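Local atomic coordinates of pseudouridine synthase (Pyrococcus abyssi, PDB entry 2AUS), a protein that probably catalyses the isomerisation of uridine to pseudouridine in RNA, as the Cbf5-type enzyme of archaeal H/ACA guide-RNA particles. Residues Leu113-Gly118 with Gly165-Phe170; Lys84-Leu89 with Glu199-Arg204; Lys252-Asp257 with Leu292-Val297. All blocks are in the same frame, centred on the assembly; numbering follows the deposited sequence.

Contact 2 is the buried one; contacts 1 and 3 are partly covered. Contacts 1 and 2 both reach the same antiparallel sheet, contact 2 through strand 195-205 alone, and Leu113 N probably gives a hydrogen bond to Glu199 O where they meet. Contact 1 pairs two strands within that sheet, with an apolar face and a mixed one where His115 and Asp167 sit beside Leu113 and Leu169. In contact 2 a chain turning a corner runs alongside strand 195-205, and arginine side chains and two waters add to the backbone bonds. Contact 3 stands apart in the PUA domain, about 33 Å from contact 2 between centres, with one side-chain hydrogen bond, one bridging water and sparse apolar touches.

Contact 1 of 3, residues Leu113-Gly118 with Gly165-Phe170; sequences LMHLHG and GRDVLF
Leu113 forms a non-hydrogen-bonded pair with Leu169, and with its CG anti to the backbone N it rests CD1 3.7 Å from Val168 O. Met114 follows as a hydrogen-bonded partner of Val168. Its N-H points almost straight (178°) at Val168 O, Met114 N to Val168 O being 2.7 Å, and Met114 O takes Val168 N in return, each donor lying in the plane of its carbonyl. The Met114 side chain runs alongside Val168, bends at chi3 (77°) and lays CE 3.7 Å from Val168 CB, while its CB meets the edge of the Phe170 ring, 3.9 Å from CE2. The two strands, 108-116 and 167-174, sit inside an antiparallel sheet of the pseudouridine synthase domain, and helices 122-131 and 180-191 cover the Met114 and Val168 face through Met129, Ile184 and Ile187. His115 turns to the other face beside Asp167. Its ND1 donates to Asp167 OD1 at 3.0 Å; the oxygen lies near the ring plane, but the N-H comes in from above the carboxylate, whose plane is tilted 36° against the ring. Outside the two segments, Asp167 OD2 has a salt bridge to a basic side chain of another protein of the assembly, so this acid, gripped at both oxygens, is probably ionised. Leu116 N closes the pairing with a bond of 2.7 Å to Arg166 O. Arg166, extended from CG to NE, passes Leu116 and lays one guanidinium face over Gly118, its CZ 3.6 Å from Gly118 CA, with NE salt-bridged to Asp119.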
loop_
_atom_site.group_PDB
_atom_site.type_symbol
_atom_site.label_atom_id
_atom_site.label_comp_id
_atom_site.label_asym_id
_atom_site.label_seq_id
_atom_site.Cartn_x
_atom_site.Cartn_y
_atom_site.Cartn_z
ATOM N N LEU A 113 -3.484 -2.117 -22.039
ATOM C CA LEU A 113 -4.380 -1.020 -22.334
ATOM C C LEU A 113 -3.525 0.133 -22.866
ATOM O O LEU A 113 -2.710 0.704 -22.147
ATOM C CB LEU A 113 -5.120 -0.584 -21.072
ATOM C CG LEU A 113 -5.984 0.666 -21.249
ATOM C CD1 LEU A 113 -6.952 0.459 -22.402
ATOM C CD2 LEU A 113 -6.742 0.953 -19.955
ATOM N N MET A 114 -3.722 0.465 -24.132
ATOM C CA MET A 114 -2.969 1.539 -24.759
ATOM C C MET A 114 -3.844 2.779 -24.886
ATOM O O MET A 114 -4.993 2.699 -25.319
ATOM C CB MET A 114 -2.492 1.097 -26.145
ATOM C CG MET A 114 -1.981 2.234 -27.034
ATOM S SD MET A 114 -1.320 1.630 -28.599
ATOM C CE MET A 114 -2.838 1.290 -29.524
ATOM N N HIS A 115 -3.300 3.924 -24.499
ATOM C CA HIS A 115 -4.039 5.167 -24.599
ATOM C C HIS A 115 -3.416 6.056 -25.675
ATOM O O HIS A 115 -2.274 6.490 -25.538
ATOM C CB HIS A 115 -4.033 5.907 -23.262
ATOM C CG HIS A 115 -4.849 7.157 -23.276
ATOM N ND1 HIS A 115 -6.219 7.147 -23.448
ATOM C CD2 HIS A 115 -4.488 8.460 -23.198
ATOM C CE1 HIS A 115 -6.662 8.390 -23.479
ATOM N NE2 HIS A 115 -5.633 9.206 -23.331
ATOM N N LEU A 116 -4.164 6.317 -26.744
ATOM C CA LEU A 116 -3.673 7.164 -27.829
ATOM C C LEU A 116 -3.786 8.628 -27.429
ATOM O O LEU A 116 -4.754 9.029 -26.781
ATOM C CB LEU A 116 -4.474 6.906 -29.102
ATOM C CG LEU A 116 -4.323 5.477 -29.619
ATOM C CD1 LEU A 116 -5.178 5.283 -30.854
ATOM C CD2 LEU A 116 -2.851 5.198 -29.916
ATOM N N HIS A 117 -2.787 9.422 -27.806
ATOM C CA HIS A 117 -2.770 10.839 -27.469
ATOM C C HIS A 117 -3.508 11.703 -28.487
ATOM O O HIS A 117 -3.526 12.928 -28.380
ATOM C CB HIS A 117 -1.323 11.311 -27.312
ATOM C CG HIS A 117 -0.611 10.685 -26.153
ATOM N ND1 HIS A 117 -1.026 10.851 -24.848
ATOM C CD2 HIS A 117 0.477 9.880 -26.101
ATOM C CE1 HIS A 117 -0.224 10.177 -24.043
ATOM N NE2 HIS A 117 0.697 9.579 -24.778
ATOM N N GLY A 118 -4.126 11.051 -29.466
ATOM C CA GLY A 118 -4.873 11.760 -30.485
ATOM C C GLY A 118 -5.880 10.823 -31.113
ATOM O O GLY A 118 -5.676 9.607 -31.119
ATOM N N GLY A 165 -12.593 4.777 -28.623
ATOM C CA GLY A 165 -11.982 6.070 -28.848
ATOM C C GLY A 165 -10.466 6.009 -28.833
ATOM O O GLY A 165 -9.845 5.456 -29.740
ATOM N N ARG A 166 -9.865 6.570 -27.793
ATOM C CA ARG A 166 -8.419 6.585 -27.674
ATOM C C ARG A 166 -7.868 5.410 -26.885
ATOM O O ARG A 166 -6.652 5.250 -26.772
ATOM C CB ARG A 166 -7.967 7.886 -27.020
ATOM C CG ARG A 166 -8.350 9.109 -27.816
ATOM C CD ARG A 166 -7.569 10.312 -27.373
ATOM N NE ARG A 166 -7.878 11.464 -28.205
ATOM C CZ ARG A 166 -7.308 12.654 -28.059
ATOM N NH1 ARG A 166 -6.397 12.840 -27.108
ATOM N NH2 ARG A 166 -7.654 13.657 -28.857
ATOM N N ASP A 167 -8.758 4.590 -26.338
ATOM C CA ASP A 167 -8.338 3.444 -25.547
ATOM C C ASP A 167 -8.394 2.150 -26.337
ATOM O O ASP A 167 -9.418 1.800 -26.929
ATOM C CB ASP A 167 -9.193 3.334 -24.286
ATOM C CG ASP A 167 -8.960 4.490 -23.322
ATOM O OD1 ASP A 167 -7.814 4.647 -22.842
ATOM O OD2 ASP A 167 -9.925 5.239 -23.051
ATOM N N VAL A 168 -7.269 1.446 -26.346
ATOM C CA VAL A 168 -7.167 0.193 -27.074
ATOM C C VAL A 168 -6.721 -0.907 -26.133
ATOM O O VAL A 168 -5.633 -0.850 -25.571
ATOM C CB VAL A 168 -6.153 0.309 -28.241
ATOM C CG1 VAL A 168 -6.105 -1.000 -29.034
ATOM C CG2 VAL A 168 -6.542 1.465 -29.149
ATOM N N LEU A 169 -7.587 -1.895 -25.952
ATOM C CA LEU A 169 -7.298 -3.034 -25.094
ATOM C C LEU A 169 -6.897 -4.181 -26.023
ATOM O O LEU A 169 -7.692 -4.617 -26.861
ATOM C CB LEU A 169 -8.545 -3.413 -24.285
ATOM C CG LEU A 169 -8.457 -4.668 -23.410
ATOM C CD1 LEU A 169 -7.480 -4.442 -22.263
ATOM C CD2 LEU A 169 -9.843 -5.010 -22.862
ATOM N N PHE A 170 -5.670 -4.672 -25.889
ATOM C CA PHE A 170 -5.240 -5.755 -26.761
ATOM C C PHE A 170 -4.398 -6.810 -26.074
ATOM O O PHE A 170 -3.801 -6.566 -25.027
ATOM C CB PHE A 170 -4.486 -5.189 -27.965
ATOM C CG PHE A 170 -3.144 -4.594 -27.631
ATOM C CD1 PHE A 170 -1.977 -5.328 -27.818
ATOM C CD2 PHE A 170 -3.045 -3.285 -27.169
ATOM C CE1 PHE A 170 -0.725 -4.765 -27.556
ATOM C CE2 PHE A 170 -1.802 -2.715 -26.903
ATOM C CZ PHE A 170 -0.638 -3.458 -27.099
#

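Contact 2 of 3, residues Lys84-Leu89 with Glu199-Arg204; sequences KVSGVL and ELRRTR
A short parallel pairing beside the presumed active-site cleft joins residues 84-89, which directly follow the Gly-Gly-Thr-Leu-Asp-Pro motif of TruB-type enzymes, to strand 195-205. At its start water takes the place of direct backbone bonds: one molecule donates to Lys84 O and accepts from Leu200 N, 2.8 Å away. A second donates to Leu200 O and also bonds to Ser86 OG. Val85 lies side by side with Leu200, CG2 of Val85 being 3.8 Å from Leu200 CD1. Ser86 then pairs with Arg201: Ser86 N makes a weak bond to Leu200 O, and Arg202 N a firmer one of 2.8 Å to Ser86 O, in the carbonyl plane. The extended Arg201 side chain brings NH1 to Ser86 OG at 3.2 Å, the hydroxyl lying at the guanidinium edge, while Gly87 CA sits over one face. NH2 of Arg201 carries salt bridges to Glu210 and Asp52, acids that balance its charge and probably fix its rotation. Gly87 is where the chain turns from this pairing into strand 88-93 of another sheet, so the contact is a seam between two sheets of the catalytic domain. Its backbone angles (phi 110°) by themselves call for glycine, and Gly87 CA comes within 3.2 Å of Arg202 O. That same oxygen takes Val88 N at 3.0 Å, with the donor 39° above the carbonyl plane. Arg202 bends at chi3 (-83°), so that NH1 bonds to Val88 O, whose position is less certain. Outside the segments, Arg202 NH2 makes a salt bridge to a bound phosphate ion, probably from the crystallisation liquor.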
loop_
_atom_site.group_PDB
_atom_site.type_symbol
_atom_site.label_atom_id
_atom_site.label_comp_id
_atom_site.label_asym_id
_atom_site.label_seq_id
_atom_site.Cartn_x
_atom_site.Cartn_y
_atom_site.Cartn_z
ATOM N N LYS A 84 4.066 -1.630 -11.402
ATOM C CA LYS A 84 2.681 -1.404 -11.795
ATOM C C LYS A 84 2.031 -2.567 -12.532
ATOM O O LYS A 84 0.811 -2.604 -12.664
ATOM C CB LYS A 84 2.580 -0.158 -12.682
ATOM C CG LYS A 84 3.130 1.116 -12.064
ATOM C CD LYS A 84 3.064 2.275 -13.053
ATOM C CE LYS A 84 3.738 3.530 -12.494
ATOM N NZ LYS A 84 3.595 4.710 -13.400
ATOM N N VAL A 85 2.835 -3.512 -13.011
ATOM C CA VAL A 85 2.309 -4.649 -13.762
ATOM C C VAL A 85 1.834 -5.813 -12.891
ATOM O O VAL A 85 2.452 -6.149 -11.885
ATOM C CB VAL A 85 3.368 -5.176 -14.753
ATOM C CG1 VAL A 85 2.770 -6.287 -15.630
ATOM C CG2 VAL A 85 3.886 -4.025 -15.608
ATOM N N SER A 86 0.727 -6.429 -13.285
ATOM C CA SER A 86 0.195 -7.562 -12.536
ATOM C C SER A 86 0.226 -8.813 -13.415
ATOM O O SER A 86 0.611 -8.752 -14.584
ATOM C CB SER A 86 -1.244 -7.278 -12.095
ATOM O OG SER A 86 -2.125 -7.319 -13.198
ATOM N N GLY A 87 -0.179 -9.947 -12.848
ATOM C CA GLY A 87 -0.213 -11.172 -13.625
ATOM C C GLY A 87 0.797 -12.259 -13.294
ATOM O O GLY A 87 1.506 -12.217 -12.286
ATOM N N VAL A 88 0.860 -13.230 -14.196
ATOM C CA VAL A 88 1.725 -14.392 -14.078
ATOM C C VAL A 88 3.157 -14.100 -13.669
ATOM O O VAL A 88 3.944 -13.526 -14.426
ATOM C CB VAL A 88 1.717 -15.189 -15.390
ATOM C CG1 VAL A 88 2.614 -16.418 -15.276
ATOM C CG2 VAL A 88 0.287 -15.607 -15.713
ATOM N N LEU A 89 3.488 -14.501 -12.451
ATOM C CA LEU A 89 4.832 -14.321 -11.923
ATOM C C LEU A 89 5.301 -15.647 -11.337
ATOM O O LEU A 89 4.998 -15.974 -10.185
ATOM C CB LEU A 89 4.855 -13.245 -10.829
ATOM C CG LEU A 89 6.258 -13.001 -10.278
ATOM C CD1 LEU A 89 7.104 -12.310 -11.341
ATOM C CD2 LEU A 89 6.188 -12.159 -9.023
ATOM N N GLU A 199 -1.909 0.462 -18.755
ATOM C CA GLU A 199 -1.939 -0.675 -17.849
ATOM C C GLU A 199 -1.411 -1.907 -18.558
ATOM O O GLU A 199 -1.599 -2.068 -19.762
ATOM C CB GLU A 199 -3.376 -0.915 -17.377
ATOM C CG GLU A 199 -3.479 -1.741 -16.110
ATOM C CD GLU A 199 -4.915 -2.005 -15.709
ATOM O OE1 GLU A 199 -5.738 -1.064 -15.783
ATOM O OE2 GLU A 199 -5.221 -3.152 -15.315
ATOM N N LEU A 200 -0.770 -2.784 -17.797
ATOM C CA LEU A 200 -0.191 -3.996 -18.355
ATOM C C LEU A 200 -0.386 -5.179 -17.409
ATOM O O LEU A 200 -0.194 -5.051 -16.206
ATOM C CB LEU A 200 1.306 -3.786 -18.584
ATOM C CG LEU A 200 2.023 -4.543 -19.707
ATOM C CD1 LEU A 200 3.362 -5.020 -19.188
ATOM C CD2 LEU A 200 1.183 -5.705 -20.211
ATOM N N ARG A 201 -0.756 -6.327 -17.963
ATOM C CA ARG A 201 -0.947 -7.536 -17.172
ATOM C C ARG A 201 -0.381 -8.721 -17.946
ATOM O O ARG A 201 -0.749 -8.950 -19.098
ATOM C CB ARG A 201 -2.436 -7.774 -16.900
ATOM C CG ARG A 201 -2.725 -9.066 -16.131
ATOM C CD ARG A 201 -4.216 -9.255 -15.881
ATOM N NE ARG A 201 -4.524 -10.583 -15.349
ATOM C CZ ARG A 201 -4.215 -10.992 -14.120
ATOM N NH1 ARG A 201 -3.589 -10.175 -13.288
ATOM N NH2 ARG A 201 -4.526 -12.226 -13.724
ATOM N N ARG A 202 0.529 -9.464 -17.325
ATOM C CA ARG A 202 1.100 -10.625 -17.986
ATOM C C ARG A 202 0.123 -11.782 -17.801
ATOM O O ARG A 202 -0.284 -12.095 -16.683
ATOM C CB ARG A 202 2.454 -10.987 -17.382
ATOM C CG ARG A 202 3.100 -12.199 -18.046
ATOM C CD ARG A 202 4.227 -12.758 -17.197
ATOM N NE ARG A 202 5.468 -12.040 -17.417
ATOM C CZ ARG A 202 6.550 -12.150 -16.663
ATOM N NH1 ARG A 202 6.566 -12.951 -15.606
ATOM N NH2 ARG A 202 7.629 -11.460 -16.989
ATOM N N THR A 203 -0.255 -12.408 -18.906
ATOM C CA THR A 203 -1.201 -13.507 -18.862
ATOM C C THR A 203 -0.535 -14.835 -19.134
ATOM O O THR A 203 -1.175 -15.876 -19.040
ATOM C CB THR A 203 -2.326 -13.307 -19.888
ATOM O OG1 THR A 203 -1.761 -13.197 -21.202
ATOM C CG2 THR A 203 -3.122 -12.050 -19.559
ATOM N N ARG A 204 0.750 -14.800 -19.466
ATOM C CA ARG A 204 1.465 -16.028 -19.754
ATOM C C ARG A 204 2.975 -15.860 -19.802
ATOM O O ARG A 204 3.494 -14.876 -20.320
ATOM C CB ARG A 204 0.969 -16.597 -21.087
ATOM C CG ARG A 204 1.617 -17.893 -21.524
ATOM C CD ARG A 204 0.807 -18.523 -22.647
ATOM N NE ARG A 204 1.391 -19.772 -23.122
ATOM C CZ ARG A 204 1.637 -20.830 -22.352
ATOM N NH1 ARG A 204 1.351 -20.796 -21.054
ATOM N NH2 ARG A 204 2.170 -21.925 -22.879
HETATM O O HOH W 1 -0.109 -1.695 -15.271
HETATM O O HOH W 2 -2.304 -4.915 -14.439
#

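Contact 3 of 3, residues Lys252-Asp257 with Leu292-Val297; sequences KIWIKD and LKDELV
One direct hydrogen bond crosses the contact, between two side chains. Trp254 NE1 donates to Asp294 OD1 at 2.7 Å, with the oxygen approached nearly along its C-O axis and lying 21° out of the indole plane. Ring and carboxylate stand 73° apart, so the acid meets the indole edge steeply turned rather than coplanar with it. Asp294 sits in a left-handed backbone conformation (phi 65°), within the turn between strands 286-291 and 296-302. On the Trp254 side, Lys252 CB packs over one ring face, offset toward the rim.

Water supplies the backbone link. One molecule donates to Ile255 O at 2.6 Å and to Asp257 OD2 at 2.8 Å, and accepts from Leu292 N at 2.8 Å, tying the end of strand 252-255 and the start of helix 257-264 to the turn. Asp257 OD2 is also bonded to Thr27.

Leu292 CG rests 3.5 Å from the carbonyl oxygen Ile255 O; the apolar touches proper are looser. Leu292 turns CD2 to Trp254 CB, 4.2 Å away, while Ile255 CD1 reaches Val297 CG2 at 4.4 Å. Strand 286-291 runs between 252-255 and 296-302 in the mixed sheet of the PUA domain, an RNA-binding module in related enzymes.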
loop_
_atom_site.group_PDB
_atom_site.type_symbol
_atom_site.label_atom_id
_atom_site.label_comp_id
_atom_site.label_asym_id
_atom_site.label_seq_id
_atom_site.Cartn_x
_atom_site.Cartn_y
_atom_site.Cartn_z
ATOM N N LYS A 252 14.214 -32.062 -23.758
ATOM C CA LYS A 252 14.663 -32.887 -22.649
ATOM C C LYS A 252 15.507 -34.085 -23.029
ATOM O O LYS A 252 15.449 -34.565 -24.157
ATOM C CB LYS A 252 13.449 -33.373 -21.855
ATOM C CG LYS A 252 12.629 -32.252 -21.275
ATOM C CD LYS A 252 11.325 -32.757 -20.701
ATOM C CE LYS A 252 10.482 -31.597 -20.198
ATOM N NZ LYS A 252 9.185 -32.066 -19.644
ATOM N N ILE A 253 16.293 -34.553 -22.063
ATOM C CA ILE A 253 17.132 -35.736 -22.226
ATOM C C ILE A 253 16.868 -36.582 -20.985
ATOM O O ILE A 253 17.091 -36.136 -19.862
ATOM C CB ILE A 253 18.635 -35.379 -22.288
ATOM C CG1 ILE A 253 18.898 -34.478 -23.498
ATOM C CG2 ILE A 253 19.484 -36.671 -22.390
ATOM C CD1 ILE A 253 20.325 -33.961 -23.586
ATOM N N TRP A 254 16.365 -37.792 -21.194
ATOM C CA TRP A 254 16.047 -38.705 -20.108
ATOM C C TRP A 254 17.219 -39.657 -19.871
ATOM O O TRP A 254 17.718 -40.293 -20.797
ATOM C CB TRP A 254 14.771 -39.474 -20.459
ATOM C CG TRP A 254 13.529 -38.628 -20.392
ATOM C CD1 TRP A 254 12.695 -38.489 -19.317
ATOM C CD2 TRP A 254 12.947 -37.852 -21.457
ATOM N NE1 TRP A 254 11.632 -37.685 -19.648
ATOM C CE2 TRP A 254 11.763 -37.275 -20.952
ATOM C CE3 TRP A 254 13.322 -37.582 -22.787
ATOM C CZ2 TRP A 254 10.924 -36.453 -21.735
ATOM C CZ3 TRP A 254 12.492 -36.766 -23.573
ATOM C CH2 TRP A 254 11.307 -36.204 -23.035
ATOM N N ILE A 255 17.655 -39.768 -18.625
ATOM C CA ILE A 255 18.806 -40.608 -18.340
ATOM C C ILE A 255 18.588 -41.770 -17.395
ATOM O O ILE A 255 17.617 -41.806 -16.635
ATOM C CB ILE A 255 19.963 -39.745 -17.808
ATOM C CG1 ILE A 255 19.582 -39.136 -16.453
ATOM C CG2 ILE A 255 20.263 -38.636 -18.818
ATOM C CD1 ILE A 255 20.698 -38.378 -15.780
ATOM N N LYS A 256 19.506 -42.731 -17.465
ATOM C CA LYS A 256 19.460 -43.924 -16.627
ATOM C C LYS A 256 19.645 -43.537 -15.174
ATOM O O LYS A 256 20.228 -42.495 -14.879
ATOM C CB LYS A 256 20.580 -44.893 -17.024
ATOM C CG LYS A 256 20.619 -45.235 -18.488
ATOM C CD LYS A 256 21.773 -46.176 -18.819
ATOM C CE LYS A 256 21.850 -46.416 -20.321
ATOM N NZ LYS A 256 22.888 -47.425 -20.691
ATOM N N ASP A 257 19.153 -44.379 -14.268
ATOM C CA ASP A 257 19.292 -44.126 -12.831
ATOM C C ASP A 257 20.759 -43.908 -12.428
ATOM O O ASP A 257 21.064 -43.012 -11.639
ATOM C CB ASP A 257 18.727 -45.298 -12.023
ATOM C CG ASP A 257 17.205 -45.394 -12.093
ATOM O OD1 ASP A 257 16.637 -46.299 -11.434
ATOM O OD2 ASP A 257 16.571 -44.575 -12.793
ATOM N N LEU A 292 14.046 -41.131 -15.474
ATOM C CA LEU A 292 13.024 -41.912 -16.153
ATOM C C LEU A 292 11.644 -41.739 -15.511
ATOM O O LEU A 292 10.650 -42.229 -16.039
ATOM C CB LEU A 292 13.429 -43.394 -16.186
ATOM C CG LEU A 292 14.663 -43.600 -17.075
ATOM C CD1 LEU A 292 15.156 -45.050 -17.045
ATOM C CD2 LEU A 292 14.294 -43.181 -18.481
ATOM N N LYS A 293 11.581 -41.047 -14.377
ATOM C CA LYS A 293 10.298 -40.799 -13.718
ATOM C C LYS A 293 9.873 -39.367 -14.028
ATOM O O LYS A 293 8.954 -38.840 -13.423
ATOM C CB LYS A 293 10.420 -40.976 -12.202
ATOM C CG LYS A 293 10.826 -42.378 -11.754
ATOM C CD LYS A 293 10.762 -42.492 -10.227
ATOM C CE LYS A 293 11.340 -43.824 -9.745
ATOM N NZ LYS A 293 12.789 -43.961 -10.098
ATOM N N ASP A 294 10.550 -38.750 -14.989
ATOM C CA ASP A 294 10.272 -37.372 -15.382
ATOM C C ASP A 294 10.562 -36.324 -14.302
ATOM O O ASP A 294 9.908 -35.280 -14.241
ATOM C CB ASP A 294 8.831 -37.251 -15.892
ATOM C CG ASP A 294 8.593 -38.097 -17.145
ATOM O OD1 ASP A 294 9.503 -38.150 -18.009
ATOM O OD2 ASP A 294 7.507 -38.705 -17.271
ATOM N N GLU A 295 11.553 -36.600 -13.455
ATOM C CA GLU A 295 11.948 -35.640 -12.421
ATOM C C GLU A 295 13.052 -34.818 -13.071
ATOM O O GLU A 295 13.826 -35.350 -13.860
ATOM C CB GLU A 295 12.557 -36.332 -11.205
ATOM C CG GLU A 295 11.654 -37.316 -10.483
ATOM C CD GLU A 295 12.453 -38.366 -9.733
ATOM O OE1 GLU A 295 12.933 -39.322 -10.384
ATOM O OE2 GLU A 295 12.610 -38.222 -8.503
ATOM N N LEU A 296 13.137 -33.537 -12.741
ATOM C CA LEU A 296 14.178 -32.699 -13.306
ATOM C C LEU A 296 15.481 -32.960 -12.559
ATOM O O LEU A 296 15.559 -32.802 -11.340
ATOM C CB LEU A 296 13.804 -31.227 -13.173
ATOM C CG LEU A 296 14.887 -30.208 -13.542
ATOM C CD1 LEU A 296 15.217 -30.316 -15.024
ATOM C CD2 LEU A 296 14.385 -28.796 -13.204
ATOM N N VAL A 297 16.512 -33.363 -13.285
ATOM C CA VAL A 297 17.795 -33.614 -12.643
ATOM C C VAL A 297 18.657 -32.352 -12.665
ATOM O O VAL A 297 19.198 -31.929 -11.640
ATOM C CB VAL A 297 18.586 -34.723 -13.367
ATOM C CG1 VAL A 297 19.923 -34.945 -12.654
ATOM C CG2 VAL A 297 17.752 -36.013 -13.429
HETATM O O HOH W 3 16.365 -42.268 -14.366
#